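Local coordinates for protein tapirin (Caldicellulosiruptor hydrothermalis, PDB 6N2C) that probably binds cellulose through its C-terminal beta-helix domain, helping a thermophilic bacterium adhere to plant biomass, and carries a zinc ion, at residues V354-L360 and T374-N380; L381-E386 and T401-S407; N482-S488 and V512-T518. One frame throughout, in Å; residues are numbered along the deposited sequence.

Contact 1: V354-L360 and T374-N380; sequences VVYANNL and TVLYCNN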
loop_
_atom_site.group_PDB
_atom_site.type_symbol
_atom_site.label_atom_id
_atom_site.label_comp_id
_atom_site.label_asym_id
_atom_site.label_seq_id
_atom_site.Cartn_x
_atom_site.Cartn_y
_atom_site.Cartn_z
ATOM N N VAL A 354 18.236 7.592 9.976
ATOM C CA VAL A 354 18.744 8.709 9.197
ATOM C C VAL A 354 17.591 9.228 8.348
ATOM O O VAL A 354 16.845 8.442 7.814
ATOM C CB VAL A 354 19.932 8.233 8.254
ATOM C CG1 VAL A 354 20.467 9.369 7.444
ATOM C CG2 VAL A 354 21.032 7.631 9.095
ATOM N N VAL A 355 17.535 10.535 8.166
ATOM C CA VAL A 355 16.562 11.180 7.324
ATOM C C VAL A 355 17.270 11.968 6.256
ATOM O O VAL A 355 18.209 12.753 6.581
ATOM C CB VAL A 355 15.685 12.130 8.171
ATOM C CG1 VAL A 355 14.821 13.044 7.251
ATOM C CG2 VAL A 355 14.878 11.331 9.129
ATOM N N TYR A 356 16.972 11.685 4.978
ATOM C CA TYR A 356 17.402 12.486 3.843
ATOM C C TYR A 356 16.261 13.264 3.186
ATOM O O TYR A 356 15.194 12.715 2.951
ATOM C CB TYR A 356 18.007 11.587 2.767
ATOM C CG TYR A 356 19.189 10.740 3.222
ATOM C CD1 TYR A 356 20.517 11.254 3.184
ATOM C CD2 TYR A 356 19.015 9.456 3.624
ATOM C CE1 TYR A 356 21.580 10.442 3.614
ATOM C CE2 TYR A 356 20.072 8.651 3.969
ATOM C CZ TYR A 356 21.344 9.155 3.979
ATOM O OH TYR A 356 22.371 8.370 4.380
ATOM N N ALA A 357 16.497 14.513 2.913
ATOM C CA ALA A 357 15.559 15.378 2.274
ATOM C C ALA A 357 16.196 16.390 1.374
ATOM O O ALA A 357 17.397 16.710 1.392
ATOM C CB ALA A 357 14.744 16.127 3.351
ATOM N N ASN A 358 15.377 16.849 0.443
ATOM C CA ASN A 358 15.643 18.066 -0.319
ATOM C C ASN A 358 15.249 19.262 0.598
ATOM O O ASN A 358 16.090 19.756 1.327
ATOM C CB ASN A 358 14.875 18.027 -1.624
ATOM C CG ASN A 358 15.103 19.247 -2.452
ATOM O OD1 ASN A 358 16.201 19.779 -2.459
ATOM N ND2 ASN A 358 14.084 19.705 -3.150
ATOM N N ASN A 359 13.974 19.670 0.630
ATOM C CA ASN A 359 13.514 20.679 1.581
ATOM C C ASN A 359 13.001 20.045 2.828
ATOM O O ASN A 359 12.296 19.042 2.795
ATOM C CB ASN A 359 12.478 21.589 0.947
ATOM C CG ASN A 359 13.048 22.324 -0.243
ATOM O OD1 ASN A 359 14.211 22.768 -0.224
ATOM N ND2 ASN A 359 12.302 22.373 -1.313
ATOM N N LEU A 360 13.374 20.607 3.985
ATOM C CA LEU A 360 12.859 20.120 5.255
ATOM C C LEU A 360 12.248 21.336 5.963
ATOM O O LEU A 360 12.971 22.325 6.256
ATOM C CB LEU A 360 13.979 19.499 6.103
ATOM C CG LEU A 360 13.559 19.159 7.540
ATOM C CD1 LEU A 360 12.363 18.214 7.658
ATOM C CD2 LEU A 360 14.673 18.622 8.375
ATOM N N THR A 374 19.200 10.723 15.777
ATOM C CA THR A 374 19.052 10.738 14.313
ATOM C C THR A 374 19.885 11.811 13.707
ATOM O O THR A 374 19.931 12.961 14.259
ATOM C CB THR A 374 17.559 10.930 13.950
ATOM O OG1 THR A 374 16.787 9.900 14.520
ATOM C CG2 THR A 374 17.268 11.012 12.407
ATOM N N VAL A 375 20.454 11.489 12.519
ATOM C CA VAL A 375 21.058 12.447 11.683
ATOM C C VAL A 375 20.091 12.836 10.561
ATOM O O VAL A 375 19.547 11.944 9.901
ATOM C CB VAL A 375 22.368 11.901 11.097
ATOM C CG1 VAL A 375 23.054 12.950 10.267
ATOM C CG2 VAL A 375 23.270 11.399 12.213
ATOM N N LEU A 376 19.909 14.124 10.322
ATOM C CA LEU A 376 19.075 14.641 9.259
ATOM C C LEU A 376 19.935 15.393 8.242
ATOM O O LEU A 376 20.740 16.283 8.620
ATOM C CB LEU A 376 17.968 15.527 9.808
ATOM C CG LEU A 376 17.079 14.741 10.796
ATOM C CD1 LEU A 376 17.513 15.003 12.215
ATOM C CD2 LEU A 376 15.615 15.040 10.640
ATOM N N TYR A 377 19.777 15.048 6.966
ATOM C CA TYR A 377 20.447 15.696 5.873
ATOM C C TYR A 377 19.386 16.422 5.011
ATOM O O TYR A 377 18.410 15.796 4.606
ATOM C CB TYR A 377 21.174 14.654 4.956
ATOM C CG TYR A 377 22.225 13.861 5.582
ATOM C CD1 TYR A 377 21.969 12.731 6.293
ATOM C CD2 TYR A 377 23.545 14.281 5.471
ATOM C CE1 TYR A 377 22.952 12.002 6.907
ATOM C CE2 TYR A 377 24.549 13.565 6.053
ATOM C CZ TYR A 377 24.280 12.433 6.748
ATOM O OH TYR A 377 25.303 11.745 7.356
ATOM N N CYS A 378 19.596 17.702 4.746
ATOM C CA CYS A 378 18.763 18.465 3.855
ATOM C C CYS A 378 19.522 19.450 2.974
ATOM O O CYS A 378 20.645 19.904 3.312
ATOM C CB CYS A 378 17.579 19.139 4.598
ATOM S SG CYS A 378 18.165 20.397 5.758
ATOM N N ASN A 379 18.881 19.833 1.863
ATOM C CA ASN A 379 19.369 20.944 1.080
ATOM C C ASN A 379 18.935 22.282 1.699
ATOM O O ASN A 379 19.778 23.122 2.045
ATOM C CB ASN A 379 18.930 20.827 -0.366
ATOM C CG ASN A 379 19.253 22.130 -1.163
ATOM O OD1 ASN A 379 20.293 22.763 -0.938
ATOM N ND2 ASN A 379 18.410 22.465 -2.130
ATOM N N ASN A 380 17.627 22.462 1.938
ATOM C CA ASN A 380 17.170 23.647 2.600
ATOM C C ASN A 380 16.430 23.255 3.853
ATOM O O ASN A 380 15.650 22.292 3.843
ATOM C CB ASN A 380 16.294 24.486 1.688
ATOM C CG ASN A 380 17.055 25.070 0.517
ATOM O OD1 ASN A 380 18.168 25.604 0.646
ATOM N ND2 ASN A 380 16.416 25.017 -0.666
#
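With chi1 of -58° in Tyr356 and -62° in Tyr377, both rings are carried off beside their own backbone N, and they project together from one face of the sheet. Their planes are nearly parallel, 15° apart, but offset so far that little of one ring covers the other; CE1 of Tyr356 meets CD1 of Tyr377 at 3.5 Å. Val354 CG1 touches the edge of the Tyr377 ring at CE1, and Phe442 brings another ring against that tyrosine. An alanine in place of Tyr377 is likely to leave the Tyr356 ring and the Val354 methyl without their shared neighbour, opening a gap on this face. The opposite face is buried, as suits the inside of a coil: Leu376 CD2 packs on Val355 CB (3.8 Å). Past the turn, Leu360 CB on the following strand meets Cys378 CB. Parallel strand bonds hold the register, among them Tyr377 N to Val355 O (2.8 Å) and Ala357 N to Tyr377 O. At the turn, Asn358 O accepts from both Asn379 N (2.8 Å) and Asn380 N, the first in its carbonyl plane and the second tilted out of it. Asparagine suits this place because its amide can both give and accept: Asn380 ND2 donates to Asn359 OD1 at 3.2 Å, the amide planes nearly coplanar, while Asn380 OD1 accepts from Thr399 N. Asn379 ND2 makes a weak hydrogen bond to Asn358 OD1 (3.5 Å). Like residues stacked at equivalent positions of successive coils, with asparagines paired at the turn, are characteristic of the parallel beta-helix.

Contact 2: L381-E386 and T401-S407; sequences LKIDGE and TISNLNS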
loop_
_atom_site.group_PDB
_atom_site.type_symbol
_atom_site.label_atom_id
_atom_site.label_comp_id
_atom_site.label_asym_id
_atom_site.label_seq_id
_atom_site.Cartn_x
_atom_site.Cartn_y
_atom_site.Cartn_z
ATOM N N LEU A 381 16.658 24.023 4.923
ATOM C CA LEU A 381 15.990 23.865 6.218
ATOM C C LEU A 381 15.218 25.129 6.512
ATOM O O LEU A 381 15.824 26.208 6.512
ATOM C CB LEU A 381 16.980 23.687 7.297
ATOM C CG LEU A 381 16.466 23.553 8.763
ATOM C CD1 LEU A 381 15.562 22.368 8.856
ATOM C CD2 LEU A 381 17.571 23.376 9.743
ATOM N N LYS A 382 13.898 25.019 6.752
ATOM C CA LYS A 382 13.061 26.149 7.186
ATOM C C LYS A 382 12.473 25.834 8.533
ATOM O O LYS A 382 11.876 24.781 8.708
ATOM C CB LYS A 382 11.922 26.456 6.204
ATOM C CG LYS A 382 11.024 27.612 6.621
ATOM C CD LYS A 382 10.004 27.877 5.529
ATOM C CE LYS A 382 9.047 28.988 5.863
ATOM N NZ LYS A 382 9.652 30.378 6.058
ATOM N N ILE A 383 12.726 26.699 9.523
ATOM C CA ILE A 383 12.172 26.615 10.869
ATOM C C ILE A 383 11.397 27.953 11.080
ATOM O O ILE A 383 11.956 29.043 10.854
ATOM C CB ILE A 383 13.270 26.456 11.896
ATOM C CG1 ILE A 383 13.877 25.056 11.792
ATOM C CG2 ILE A 383 12.718 26.641 13.301
ATOM C CD1 ILE A 383 15.085 24.884 12.628
ATOM N N ASP A 384 10.083 27.837 11.349
ATOM C CA ASP A 384 9.236 28.965 11.647
ATOM C C ASP A 384 8.607 28.695 12.991
ATOM O O ASP A 384 7.813 27.729 13.174
ATOM C CB ASP A 384 8.243 29.190 10.504
ATOM C CG ASP A 384 7.237 30.279 10.800
ATOM O OD1 ASP A 384 7.460 31.013 11.735
ATOM O OD2 ASP A 384 6.248 30.331 10.065
ATOM N N GLY A 385 8.957 29.499 13.973
ATOM C CA GLY A 385 8.462 29.322 15.325
ATOM C C GLY A 385 9.284 28.513 16.256
ATOM O O GLY A 385 10.370 28.057 15.888
ATOM N N GLU A 386 8.760 28.299 17.466
ATOM C CA GLU A 386 9.492 27.657 18.535
ATOM C C GLU A 386 9.191 26.201 18.372
ATOM O O GLU A 386 8.582 25.541 19.219
ATOM C CB GLU A 386 9.104 28.196 19.925
ATOM C CG GLU A 386 9.466 29.732 20.090
ATOM C CD GLU A 386 10.972 30.016 20.223
ATOM O OE1 GLU A 386 11.760 29.072 20.512
ATOM O OE2 GLU A 386 11.430 31.189 19.991
ATOM N N THR A 401 16.581 28.908 6.629
ATOM C CA THR A 401 15.711 30.048 6.749
ATOM C C THR A 401 15.032 29.927 8.139
ATOM O O THR A 401 14.328 28.941 8.429
ATOM C CB THR A 401 14.721 30.057 5.603
ATOM O OG1 THR A 401 15.459 30.243 4.379
ATOM C CG2 THR A 401 13.771 31.228 5.744
ATOM N N ILE A 402 15.263 30.933 8.992
ATOM C CA ILE A 402 14.632 30.982 10.299
ATOM C C ILE A 402 13.707 32.205 10.407
ATOM O O ILE A 402 13.962 33.264 9.800
ATOM C CB ILE A 402 15.642 30.949 11.434
ATOM C CG1 ILE A 402 16.768 32.003 11.239
ATOM C CG2 ILE A 402 16.263 29.565 11.535
ATOM C CD1 ILE A 402 17.535 32.278 12.522
ATOM N N SER A 403 12.615 32.006 11.130
ATOM C CA SER A 403 11.682 33.115 11.442
ATOM C C SER A 403 10.930 32.830 12.692
ATOM O O SER A 403 10.722 31.676 13.075
ATOM C CB SER A 403 10.760 33.382 10.289
ATOM O OG SER A 403 9.954 32.277 9.993
ATOM N N ASN A 404 10.467 33.914 13.347
ATOM C CA ASN A 404 9.651 33.795 14.580
ATOM C C ASN A 404 10.311 32.911 15.565
ATOM O O ASN A 404 9.679 32.203 16.312
ATOM C CB ASN A 404 8.245 33.371 14.242
ATOM C CG ASN A 404 7.576 34.371 13.351
ATOM O OD1 ASN A 404 7.496 35.561 13.710
ATOM N ND2 ASN A 404 7.085 33.923 12.179
ATOM N N LEU A 405 11.643 32.954 15.575
ATOM C CA LEU A 405 12.390 32.065 16.431
ATOM C C LEU A 405 13.204 33.011 17.287
ATOM O O LEU A 405 14.237 33.615 16.795
ATOM C CB LEU A 405 13.337 31.187 15.560
ATOM C CG LEU A 405 14.245 30.250 16.382
ATOM C CD1 LEU A 405 13.416 29.276 17.179
ATOM C CD2 LEU A 405 15.291 29.540 15.509
ATOM N N ASN A 406 12.755 33.152 18.541
ATOM C CA ASN A 406 13.347 34.106 19.469
ATOM C C ASN A 406 14.191 33.513 20.551
ATOM O O ASN A 406 15.216 34.110 20.903
ATOM C CB ASN A 406 12.229 34.961 20.048
ATOM C CG ASN A 406 11.477 35.659 18.955
ATOM O OD1 ASN A 406 12.098 36.352 18.119
ATOM N ND2 ASN A 406 10.162 35.409 18.874
ATOM N N SER A 407 13.797 32.381 21.115
ATOM C CA SER A 407 14.620 31.719 22.127
ATOM C C SER A 407 15.310 30.439 21.646
ATOM O O SER A 407 16.415 30.182 22.024
ATOM C CB SER A 407 13.809 31.399 23.366
ATOM O OG SER A 407 12.839 30.396 23.130
HETATM O O HOH W 1 11.228 30.473 8.228
HETATM O O HOH W 2 9.263 33.226 20.080
#
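Glu386 grips the end of the neighbouring coil with both carboxylate oxygens. Its OE2 accepts from the backbone N of Asn406 at 2.8 Å and the backbone N of Ser407 at 2.9 Å, the two donors arriving from opposite faces of the carboxylate plane, and a water held by Asn406 ND2 adds a further bond. Ser407 OG donates to OE1 at 3.1 Å from above that plane. A bend at chi2 (-72°) turns the acid toward these donors; a long anionic side chain suits the place, since it can collect amide N-H groups that have left the strand. Asp384, on the strand itself, is met instead by a side-chain amide: its OD1 takes a nearly straight bond from Asn404 ND2 at 3.0 Å, on the syn side but tilted out of the carboxylate plane. Near it, one water accepts from Lys382 NZ, donates to Ile383 O and bonds Ser403 OG, tying the lysine's charged end to the next coil. These groups belong to two adjacent coils of the parallel beta-helix, whose strand directions differ by only 1°, joined by Ile383 N to Thr401 O and Ser403 N to Ile383 O. The last such bond, Gly385 N to Ser403 O, is made where Gly385 adopts a positive phi (93°), at which a CB would be pressed against the preceding carbonyl oxygen. On the face opposite Asp384, Ile383 is buried, and Ile402 lies beside it only loosely, also touching Ile426. Farther along, Leu405 CD1 rests on Gly385 O at 3.5 Å, and Pro427 of a loop also touches this leucine.

Contact 3: N482-S488 and V512-T518; sequences NYYSLVS and VQIFVIT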
loop_
_atom_site.group_PDB
_atom_site.type_symbol
_atom_site.label_atom_id
_atom_site.label_comp_id
_atom_site.label_asym_id
_atom_site.label_seq_id
_atom_site.Cartn_x
_atom_site.Cartn_y
_atom_site.Cartn_z
ATOM N N ASN A 482 -17.651 -31.500 -5.063
ATOM C CA ASN A 482 -17.599 -30.334 -4.148
ATOM C C ASN A 482 -17.405 -28.988 -4.945
ATOM O O ASN A 482 -16.856 -28.048 -4.344
ATOM C CB ASN A 482 -16.524 -30.474 -3.078
ATOM C CG ASN A 482 -15.085 -30.638 -3.634
ATOM O OD1 ASN A 482 -14.904 -31.072 -4.763
ATOM N ND2 ASN A 482 -14.078 -30.452 -2.795
ATOM N N TYR A 483 -17.738 -28.965 -6.250
ATOM C CA TYR A 483 -17.540 -27.744 -7.011
ATOM C C TYR A 483 -18.289 -27.604 -8.293
ATOM O O TYR A 483 -18.716 -28.606 -8.923
ATOM C CB TYR A 483 -16.095 -27.497 -7.307
ATOM C CG TYR A 483 -15.455 -28.496 -8.284
ATOM C CD1 TYR A 483 -15.348 -28.196 -9.657
ATOM C CD2 TYR A 483 -14.812 -29.662 -7.832
ATOM C CE1 TYR A 483 -14.705 -29.072 -10.561
ATOM C CE2 TYR A 483 -14.114 -30.496 -8.736
ATOM C CZ TYR A 483 -14.113 -30.239 -10.091
ATOM O OH TYR A 483 -13.363 -31.060 -10.968
ATOM N N TYR A 484 -18.507 -26.329 -8.678
ATOM C CA TYR A 484 -18.983 -25.965 -9.968
ATOM C C TYR A 484 -18.074 -24.932 -10.572
ATOM O O TYR A 484 -17.485 -24.148 -9.854
ATOM C CB TYR A 484 -20.394 -25.403 -9.922
ATOM C CG TYR A 484 -21.449 -26.409 -9.543
ATOM C CD1 TYR A 484 -21.788 -26.606 -8.206
ATOM C CD2 TYR A 484 -22.115 -27.129 -10.514
ATOM C CE1 TYR A 484 -22.760 -27.512 -7.855
ATOM C CE2 TYR A 484 -23.086 -28.072 -10.171
ATOM C CZ TYR A 484 -23.416 -28.241 -8.838
ATOM O OH TYR A 484 -24.370 -29.152 -8.484
ATOM N N SER A 485 -17.883 -25.025 -11.879
ATOM C CA SER A 485 -17.043 -24.065 -12.652
ATOM C C SER A 485 -17.874 -23.466 -13.760
ATOM O O SER A 485 -18.877 -24.047 -14.188
ATOM C CB SER A 485 -15.792 -24.705 -13.250
ATOM O OG SER A 485 -14.977 -25.413 -12.311
ATOM N N LEU A 486 -17.445 -22.276 -14.217
ATOM C CA LEU A 486 -17.989 -21.622 -15.378
ATOM C C LEU A 486 -16.887 -20.822 -16.035
ATOM O O LEU A 486 -16.235 -19.976 -15.389
ATOM C CB LEU A 486 -19.188 -20.735 -14.964
ATOM C CG LEU A 486 -19.723 -19.760 -16.015
ATOM C CD1 LEU A 486 -20.308 -20.567 -17.168
ATOM C CD2 LEU A 486 -20.635 -18.672 -15.457
ATOM N N VAL A 487 -16.709 -21.074 -17.369
ATOM C CA VAL A 487 -15.876 -20.291 -18.249
ATOM C C VAL A 487 -16.888 -19.683 -19.223
ATOM O O VAL A 487 -17.546 -20.451 -19.912
ATOM C CB VAL A 487 -14.768 -21.052 -19.000
ATOM C CG1 VAL A 487 -13.792 -20.076 -19.680
ATOM C CG2 VAL A 487 -13.921 -21.930 -18.022
ATOM N N SER A 488 -17.009 -18.325 -19.177
ATOM C CA SER A 488 -18.098 -17.645 -19.847
ATOM C C SER A 488 -17.625 -16.580 -20.795
ATOM O O SER A 488 -16.766 -15.788 -20.435
ATOM C CB SER A 488 -19.025 -17.047 -18.835
ATOM O OG SER A 488 -20.184 -16.444 -19.492
ATOM N N VAL A 512 -20.535 -25.690 -1.732
ATOM C CA VAL A 512 -19.649 -26.143 -2.756
ATOM C C VAL A 512 -18.809 -24.997 -3.264
ATOM O O VAL A 512 -19.226 -23.825 -3.261
ATOM C CB VAL A 512 -20.398 -26.776 -3.923
ATOM C CG1 VAL A 512 -21.266 -27.930 -3.385
ATOM C CG2 VAL A 512 -21.265 -25.806 -4.697
ATOM N N GLN A 513 -17.682 -25.364 -3.785
ATOM C CA GLN A 513 -16.775 -24.390 -4.326
ATOM C C GLN A 513 -17.262 -23.876 -5.629
ATOM O O GLN A 513 -17.897 -24.571 -6.379
ATOM C CB GLN A 513 -15.372 -24.938 -4.424
ATOM C CG GLN A 513 -14.757 -25.577 -3.144
ATOM C CD GLN A 513 -13.522 -26.402 -3.315
ATOM O OE1 GLN A 513 -13.129 -26.714 -4.461
ATOM N NE2 GLN A 513 -12.915 -26.852 -2.193
ATOM N N ILE A 514 -16.873 -22.616 -5.920
ATOM C CA ILE A 514 -17.357 -21.911 -7.095
ATOM C C ILE A 514 -16.163 -21.317 -7.808
ATOM O O ILE A 514 -15.416 -20.567 -7.206
ATOM C CB ILE A 514 -18.374 -20.817 -6.720
ATOM C CG1 ILE A 514 -19.654 -21.372 -6.061
ATOM C CG2 ILE A 514 -18.739 -19.970 -7.920
ATOM C CD1 ILE A 514 -20.455 -22.165 -6.996
ATOM N N PHE A 515 -16.031 -21.611 -9.105
ATOM C CA PHE A 515 -14.932 -21.063 -9.898
ATOM C C PHE A 515 -15.523 -20.405 -11.146
ATOM O O PHE A 515 -16.119 -21.094 -11.990
ATOM C CB PHE A 515 -13.951 -22.198 -10.275
ATOM C CG PHE A 515 -13.392 -22.866 -9.103
ATOM C CD1 PHE A 515 -12.301 -22.375 -8.426
ATOM C CD2 PHE A 515 -14.035 -24.024 -8.585
ATOM C CE1 PHE A 515 -11.790 -23.006 -7.299
ATOM C CE2 PHE A 515 -13.548 -24.604 -7.462
ATOM C CZ PHE A 515 -12.437 -24.150 -6.850
ATOM N N VAL A 516 -15.341 -19.093 -11.251
ATOM C CA VAL A 516 -15.860 -18.288 -12.369
ATOM C C VAL A 516 -14.762 -17.575 -13.099
ATOM O O VAL A 516 -13.961 -16.852 -12.494
ATOM C CB VAL A 516 -16.954 -17.324 -11.891
ATOM C CG1 VAL A 516 -17.514 -16.573 -13.083
ATOM C CG2 VAL A 516 -18.057 -18.036 -11.209
ATOM N N ILE A 517 -14.672 -17.782 -14.425
ATOM C CA ILE A 517 -13.724 -17.101 -15.254
ATOM C C ILE A 517 -14.502 -16.525 -16.433
ATOM O O ILE A 517 -15.035 -17.342 -17.231
ATOM C CB ILE A 517 -12.618 -18.003 -15.760
ATOM C CG1 ILE A 517 -11.844 -18.674 -14.587
ATOM C CG2 ILE A 517 -11.620 -17.155 -16.592
ATOM C CD1 ILE A 517 -12.464 -20.010 -14.177
ATOM N N THR A 518 -14.555 -15.205 -16.577
ATOM C CA THR A 518 -15.567 -14.660 -17.526
ATOM C C THR A 518 -15.141 -13.409 -18.200
ATOM O O THR A 518 -14.296 -12.667 -17.681
ATOM C CB THR A 518 -16.878 -14.390 -16.838
ATOM O OG1 THR A 518 -17.840 -13.879 -17.810
ATOM C CG2 THR A 518 -16.786 -13.384 -15.716
#
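Strands 483-488 and 513-518 are the parallel pair of a beta-alpha-beta unit whose connection carries helix 494-500, and Gln513 on the second strand lies close to the zinc-site residue Asp532. At the start of the pair, Val512 CG2 sits in the plane of the Tyr484 ring, at its edge, 3.6 Å from CD1. The valine's chi1 of -57° sets that methyl between its backbone N and carbonyl carbon, from where it reaches the tyrosine; the broad ring suits a place where it meets this methyl and also Ile499 of the helix. On the other strand face Tyr483 CB approaches the edge of the Phe515 ring at CE2 (3.9 Å), and Tyr484 O also lies near the plane of that ring, 3.7 Å from CD2. Phe515 is apolar and buried here, with Leu559 of helix 557-565 covering it. Gln513 runs extended beyond CG beside Asn482, their amide planes 37° apart.

Six main-chain bonds zip the strands in parallel, among them Gln513 N to Asn482 O (2.9 Å) and Leu486 N to Phe515 O (2.8 Å). Strand 513-518 also pairs with strand 534-537, so the pair extends the stacked parallel strands of the beta-helix. The crossover helix lies against the face that bears Leu486, which packs on Ile496 and Ile499, and leucine offers the branched apolar surface needed for that seam. Its CD2 meets Val516 CG1 at 4.4 Å. At the far end the small hydroxyl residues Ser488 and Thr518 fit a close approach, CB of Ser488 to OG1 of Thr518 being 3.5 Å. Their hydroxyls are engaged outside the pair: Ser488 OG with Asp495, at the beginning of the helix, and Thr518 OG1 with Ser520.

How the contacts relate
Contacts 1 and 2 are successive steps along one end of the beta-helix. Their centres lie about 17 Å apart, and they touch where Leu360 O probably accepts a hydrogen bond from Lys382 N, 2.9 Å away; strand 374-378 leads through the asparagine turn straight into strand 380-384, so the chain passes from one contact to the other. Contact 3 lies on the opposite side of the chain's centre, about 54 Å from contact 1 and 65 Å from contact 2, centre to centre. Of the three it alone is near zinc, which His530, Asp532 and Glu551 bind: the Gln513 side chain is about 8 Å from the ion.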